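Local coordinates for coat protein (Pseudomonas phage PP7, PDB 2QUD) that assembles as dimers into the T=3 icosahedral phage capsid, packages the viral RNA genome and represses translation of the viral replicase late in infection, at the interface of chains A and B. Numbering follows the deposited sequence. Chains: chain A/B, Coat protein.

Contact 1 and contact 2 lie about 13 Å apart, between the centres of their C-alpha atoms, and belong to one two-fold interface. Both draw on strand 56-68, of chain A in contact 1 and chain B in contact 2, and on helix 94-109 of chain A, through A:Val108 and A:Leu107 respectively; contact 1 adds helix 94-108 of chain B. Contact 1 joins the sheets edge to edge and secures that helix against strands of chain A; contact 2 lays the C-terminal part of chain A over the sheet of chain B. Each has a symmetric twin, so the subunits embrace, giving the dimer that builds the capsid.

Contact 1: the interface of chains A and B. Residues chain A 63, 81-82, 84, 108; chain B 86, 100-101, 104.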
loop_
_atom_site.group_PDB
_atom_site.type_symbol
_atom_site.label_atom_id
_atom_site.label_comp_id
_atom_site.label_asym_id
_atom_site.label_seq_id
_atom_site.Cartn_x
_atom_site.Cartn_y
_atom_site.Cartn_z
ATOM N N LEU A 63 0.239 7.443 3.249
ATOM C CA LEU A 63 -0.412 8.471 2.432
ATOM C C LEU A 63 -1.613 9.021 3.217
ATOM O O LEU A 63 -2.560 8.280 3.507
ATOM C CB LEU A 63 -0.870 7.888 1.114
ATOM C CG LEU A 63 -1.322 8.875 0.050
ATOM C CD1 LEU A 63 -0.165 9.794 -0.462
ATOM C CD2 LEU A 63 -1.990 8.165 -1.118
ATOM N N VAL A 81 -6.449 7.608 5.127
ATOM C CA VAL A 81 -5.076 7.149 5.184
ATOM C C VAL A 81 -4.947 5.808 4.457
ATOM O O VAL A 81 -5.808 4.941 4.602
ATOM C CB VAL A 81 -4.607 6.963 6.646
ATOM C CG1 VAL A 81 -3.142 6.711 6.670
ATOM C CG2 VAL A 81 -4.952 8.201 7.516
ATOM N N TRP A 82 -3.891 5.648 3.676
ATOM C CA TRP A 82 -3.476 4.334 3.218
ATOM C C TRP A 82 -2.023 4.107 3.489
ATOM O O TRP A 82 -1.184 4.717 2.900
ATOM C CB TRP A 82 -3.803 4.155 1.750
ATOM C CG TRP A 82 -3.683 2.771 1.175
ATOM C CD1 TRP A 82 -2.755 1.823 1.471
ATOM C CD2 TRP A 82 -4.513 2.207 0.172
ATOM N NE1 TRP A 82 -2.961 0.718 0.728
ATOM C CE2 TRP A 82 -4.031 0.925 -0.092
ATOM C CE3 TRP A 82 -5.599 2.674 -0.553
ATOM C CZ2 TRP A 82 -4.622 0.106 -1.032
ATOM C CZ3 TRP A 82 -6.168 1.884 -1.445
ATOM C CH2 TRP A 82 -5.708 0.605 -1.683
ATOM N N HIS A 84 1.347 1.453 4.184
ATOM C CA HIS A 84 2.040 0.246 3.743
ATOM C C HIS A 84 3.078 -0.122 4.761
ATOM O O HIS A 84 3.782 0.735 5.277
ATOM C CB HIS A 84 2.728 0.473 2.391
ATOM C CG HIS A 84 1.807 0.992 1.347
ATOM N ND1 HIS A 84 1.237 0.197 0.374
ATOM C CD2 HIS A 84 1.319 2.236 1.155
ATOM C CE1 HIS A 84 0.441 0.940 -0.376
ATOM N NE2 HIS A 84 0.470 2.183 0.078
ATOM N N VAL A 108 -3.173 -4.090 -5.814
ATOM C CA VAL A 108 -3.709 -2.754 -5.633
ATOM C C VAL A 108 -4.470 -2.325 -6.871
ATOM O O VAL A 108 -5.522 -1.731 -6.753
ATOM C CB VAL A 108 -2.606 -1.738 -5.271
ATOM C CG1 VAL A 108 -3.186 -0.319 -5.238
ATOM C CG2 VAL A 108 -2.009 -2.089 -3.941
ATOM N N VAL B 86 -5.809 0.678 5.588
ATOM C CA VAL B 86 -6.564 1.751 4.974
ATOM C C VAL B 86 -7.622 2.274 5.955
ATOM O O VAL B 86 -8.448 1.504 6.436
ATOM C CB VAL B 86 -7.209 1.315 3.664
ATOM C CG1 VAL B 86 -7.664 2.541 2.888
ATOM C CG2 VAL B 86 -6.248 0.464 2.841
ATOM N N LEU B 100 -8.085 8.424 -2.927
ATOM C CA LEU B 100 -7.133 7.710 -2.059
ATOM C C LEU B 100 -6.662 6.439 -2.772
ATOM O O LEU B 100 -5.452 6.146 -2.846
ATOM C CB LEU B 100 -7.721 7.376 -0.680
ATOM C CG LEU B 100 -6.751 6.748 0.325
ATOM C CD1 LEU B 100 -5.749 7.819 0.807
ATOM C CD2 LEU B 100 -7.487 6.100 1.523
ATOM N N TYR B 101 -7.621 5.714 -3.331
ATOM C CA TYR B 101 -7.321 4.512 -4.124
ATOM C C TYR B 101 -6.426 4.820 -5.342
ATOM O O TYR B 101 -5.380 4.186 -5.553
ATOM C CB TYR B 101 -8.618 3.808 -4.583
ATOM C CG TYR B 101 -8.309 2.703 -5.555
ATOM C CD1 TYR B 101 -7.854 1.496 -5.104
ATOM C CD2 TYR B 101 -8.397 2.874 -6.922
ATOM C CE1 TYR B 101 -7.462 0.508 -5.960
ATOM C CE2 TYR B 101 -8.038 1.871 -7.807
ATOM C CZ TYR B 101 -7.553 0.685 -7.327
ATOM O OH TYR B 101 -7.211 -0.320 -8.191
ATOM N N THR B 104 -2.936 5.818 -4.515
ATOM C CA THR B 104 -2.167 4.688 -4.039
ATOM C C THR B 104 -1.756 3.713 -5.128
ATOM O O THR B 104 -0.705 3.256 -5.157
ATOM C CB THR B 104 -2.926 3.936 -2.926
ATOM O OG1 THR B 104 -3.167 4.807 -1.846
ATOM C CG2 THR B 104 -2.115 2.765 -2.452
HETATM O O HOH W 1 -0.813 4.683 -0.079
#
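Strand 76-89 of chain A runs antiparallel beside the same strand of chain B, while helix 94-108 of chain B lies across strands 56-68 and 76-89 of chain A and meets the end of helix 94-109 of chain A. A:Trp82 and B:Val86 form an antiparallel beta bridge, and the indole of A:Trp82 is sandwiched by methyl groups. B:Thr104 CG2 sits over one face, 3.6 Å from the centroid of the A:Trp82 five-membered ring, and B:Val86 CG2 covers the opposite face. A wide aromatic plate suits this position because it can offer one face to a strand and the other to a helix. In A:Trp82 the CG is anti to the backbone N (chi1 -169°), which carries the ring in between the two layers.

Threonine suits the helix side because its two branches do different work. The methyl packs on the indole and also reaches the edge of the A:His84 imidazole, in its plane. The hydroxyl B:Thr104 OG1 donates to B:Leu100 O at 2.8 Å, one turn back, from a position tilted out of the carbonyl plane. The same OG1 lies 2.9 Å from water 1, which also links A:His84 NE2 (2.8 Å) and A:Trp82 O, so this water ties helix to strand. From strand 56-68, A:Leu63 CD2 lies 3.6 Å from B:Thr104 OG1, the two side chains sliding past each other in opposite directions.

B:Leu100 supplies an aliphatic branch, its CD2 3.7 Å from A:Val81 O. Farther along, B:Tyr101 lies beside the indole, pointing the same way, with CD1 4.0 Å from A:Trp82 CZ3. Tyrosine reaches far enough for its phenol OH to donate to A:Val108 O at 2.6 Å, in the carbonyl plane on a lone pair. This bond fixes the far end of the ring to the neighbouring helix.

The site sits near the dimer two-fold, between the joined beta-sheet and the helices packed on it; the sheet includes the RNA-binding residue A:Val81.

Contact 2: the interface of chains A and B. Residues chain A 107, 113, 116, 123; chain B 8, 44, 46, 61.
A:Leu107 near the end of helix 94-109, together with helix 111-119 and the segment holding A:Leu123, faces strands 7-12, 43-50 and 56-68 of chain B. The tighter part is a meeting of leucine methyls. A:Leu107 uses both branches on B:Leu44: its CD1 lies 3.8 Å from B:Leu44 CD2, while its CD2 meets B:Leu44 CD1. The two side chains pass at a slant, each forked end engaging the other. Leucine suits this pairing because one residue can place two methyls against the same neighbour.

A:Leu123 reaches in with its CD1 branch. Its CG is anti to the carbonyl carbon (chi1 -60°), and CD1 extends between B:Leu44 and B:Leu61, at 3.9 Å from B:Leu44 CD2 and likewise close to B:Leu61 CD2. It crosses B:Leu44 at nearly a right angle. On the helix side, A:Leu116 and B:Leu61 slide past one another in opposite directions, their CD2 methyls 3.8 Å apart. Through CD2, B:Leu61 thus touches both helix 111-119 and the segment holding A:Leu123.

Elsewhere the fit is slacker. B:Ile8 CD1 approaches A:Leu107 CD1 only to 4.0 Å, its side chain set crosswise to the leucine. A:Val113 CG2 comes no nearer than 4.2 Å to B:Leu61 CD1, and the short side chain of B:Ala46 gives its CB to A:Leu123 CD1 at 4.1 Å. Alanine keeps the strand surface low beneath the incoming leucine, whereas the beta-branched isoleucine fits an extended strand.

These interlocking aliphatic groups fasten the C-terminal part of one subunit across the sheet of the other, helping to hold together the dimer that enters the capsid.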
loop_
_atom_site.group_PDB
_atom_site.type_symbol
_atom_site.label_atom_id
_atom_site.label_comp_id
_atom_site.label_asym_id
_atom_site.label_seq_id
_atom_site.Cartn_x
_atom_site.Cartn_y
_atom_site.Cartn_z
ATOM N N LEU A 107 -2.157 -6.476 -7.164
ATOM C CA LEU A 107 -3.245 -6.485 -6.194
ATOM C C LEU A 107 -3.947 -5.144 -6.049
ATOM O O LEU A 107 -5.165 -5.072 -6.144
ATOM C CB LEU A 107 -2.698 -6.920 -4.846
ATOM C CG LEU A 107 -3.615 -6.979 -3.600
ATOM C CD1 LEU A 107 -4.805 -7.949 -3.834
ATOM C CD2 LEU A 107 -2.792 -7.328 -2.361
ATOM N N VAL A 113 -9.957 -4.678 -5.206
ATOM C CA VAL A 113 -9.426 -3.809 -4.144
ATOM C C VAL A 113 -10.058 -2.409 -4.222
ATOM O O VAL A 113 -10.386 -1.801 -3.223
ATOM C CB VAL A 113 -7.881 -3.754 -4.195
ATOM C CG1 VAL A 113 -7.336 -2.632 -3.278
ATOM C CG2 VAL A 113 -7.303 -5.115 -3.795
ATOM N N LEU A 116 -13.422 -2.635 -2.657
ATOM C CA LEU A 116 -13.249 -2.789 -1.222
ATOM C C LEU A 116 -13.036 -1.437 -0.563
ATOM O O LEU A 116 -13.681 -1.121 0.432
ATOM C CB LEU A 116 -12.086 -3.749 -0.902
ATOM C CG LEU A 116 -11.686 -3.912 0.564
ATOM C CD1 LEU A 116 -12.845 -4.443 1.451
ATOM C CD2 LEU A 116 -10.453 -4.817 0.634
ATOM N N LEU A 123 -13.447 -8.830 -0.745
ATOM C CA LEU A 123 -12.758 -9.447 -1.890
ATOM C C LEU A 123 -13.332 -10.819 -2.240
ATOM O O LEU A 123 -13.955 -11.479 -1.418
ATOM C CB LEU A 123 -11.267 -9.614 -1.618
ATOM C CG LEU A 123 -10.441 -8.350 -1.331
ATOM C CD1 LEU A 123 -8.996 -8.741 -1.071
ATOM C CD2 LEU A 123 -10.561 -7.321 -2.477
ATOM N N ILE B 8 -9.471 -14.096 -6.444
ATOM C CA ILE B 8 -8.923 -12.826 -6.914
ATOM C C ILE B 8 -7.695 -13.182 -7.755
ATOM O O ILE B 8 -6.878 -13.999 -7.348
ATOM C CB ILE B 8 -8.626 -11.825 -5.743
ATOM C CG1 ILE B 8 -8.071 -10.511 -6.281
ATOM C CG2 ILE B 8 -7.704 -12.402 -4.709
ATOM C CD1 ILE B 8 -8.162 -9.416 -5.315
ATOM N N LEU B 44 -3.022 -14.230 0.952
ATOM C CA LEU B 44 -3.573 -12.901 1.150
ATOM C C LEU B 44 -4.620 -12.968 2.236
ATOM O O LEU B 44 -5.565 -13.729 2.137
ATOM C CB LEU B 44 -4.219 -12.380 -0.136
ATOM C CG LEU B 44 -4.921 -11.016 -0.070
ATOM C CD1 LEU B 44 -3.921 -9.856 0.284
ATOM C CD2 LEU B 44 -5.630 -10.742 -1.383
ATOM N N ALA B 46 -7.372 -10.656 4.380
ATOM C CA ALA B 46 -8.108 -9.400 4.310
ATOM C C ALA B 46 -9.072 -9.303 5.472
ATOM O O ALA B 46 -9.702 -10.281 5.843
ATOM C CB ALA B 46 -8.858 -9.275 2.986
ATOM N N LEU B 61 -5.036 -5.540 4.490
ATOM C CA LEU B 61 -4.692 -6.538 3.471
ATOM C C LEU B 61 -3.251 -6.942 3.736
ATOM O O LEU B 61 -2.391 -6.084 3.862
ATOM C CB LEU B 61 -4.792 -5.968 2.061
ATOM C CG LEU B 61 -6.128 -5.440 1.580
ATOM C CD1 LEU B 61 -5.954 -4.904 0.153
ATOM C CD2 LEU B 61 -7.186 -6.546 1.650
#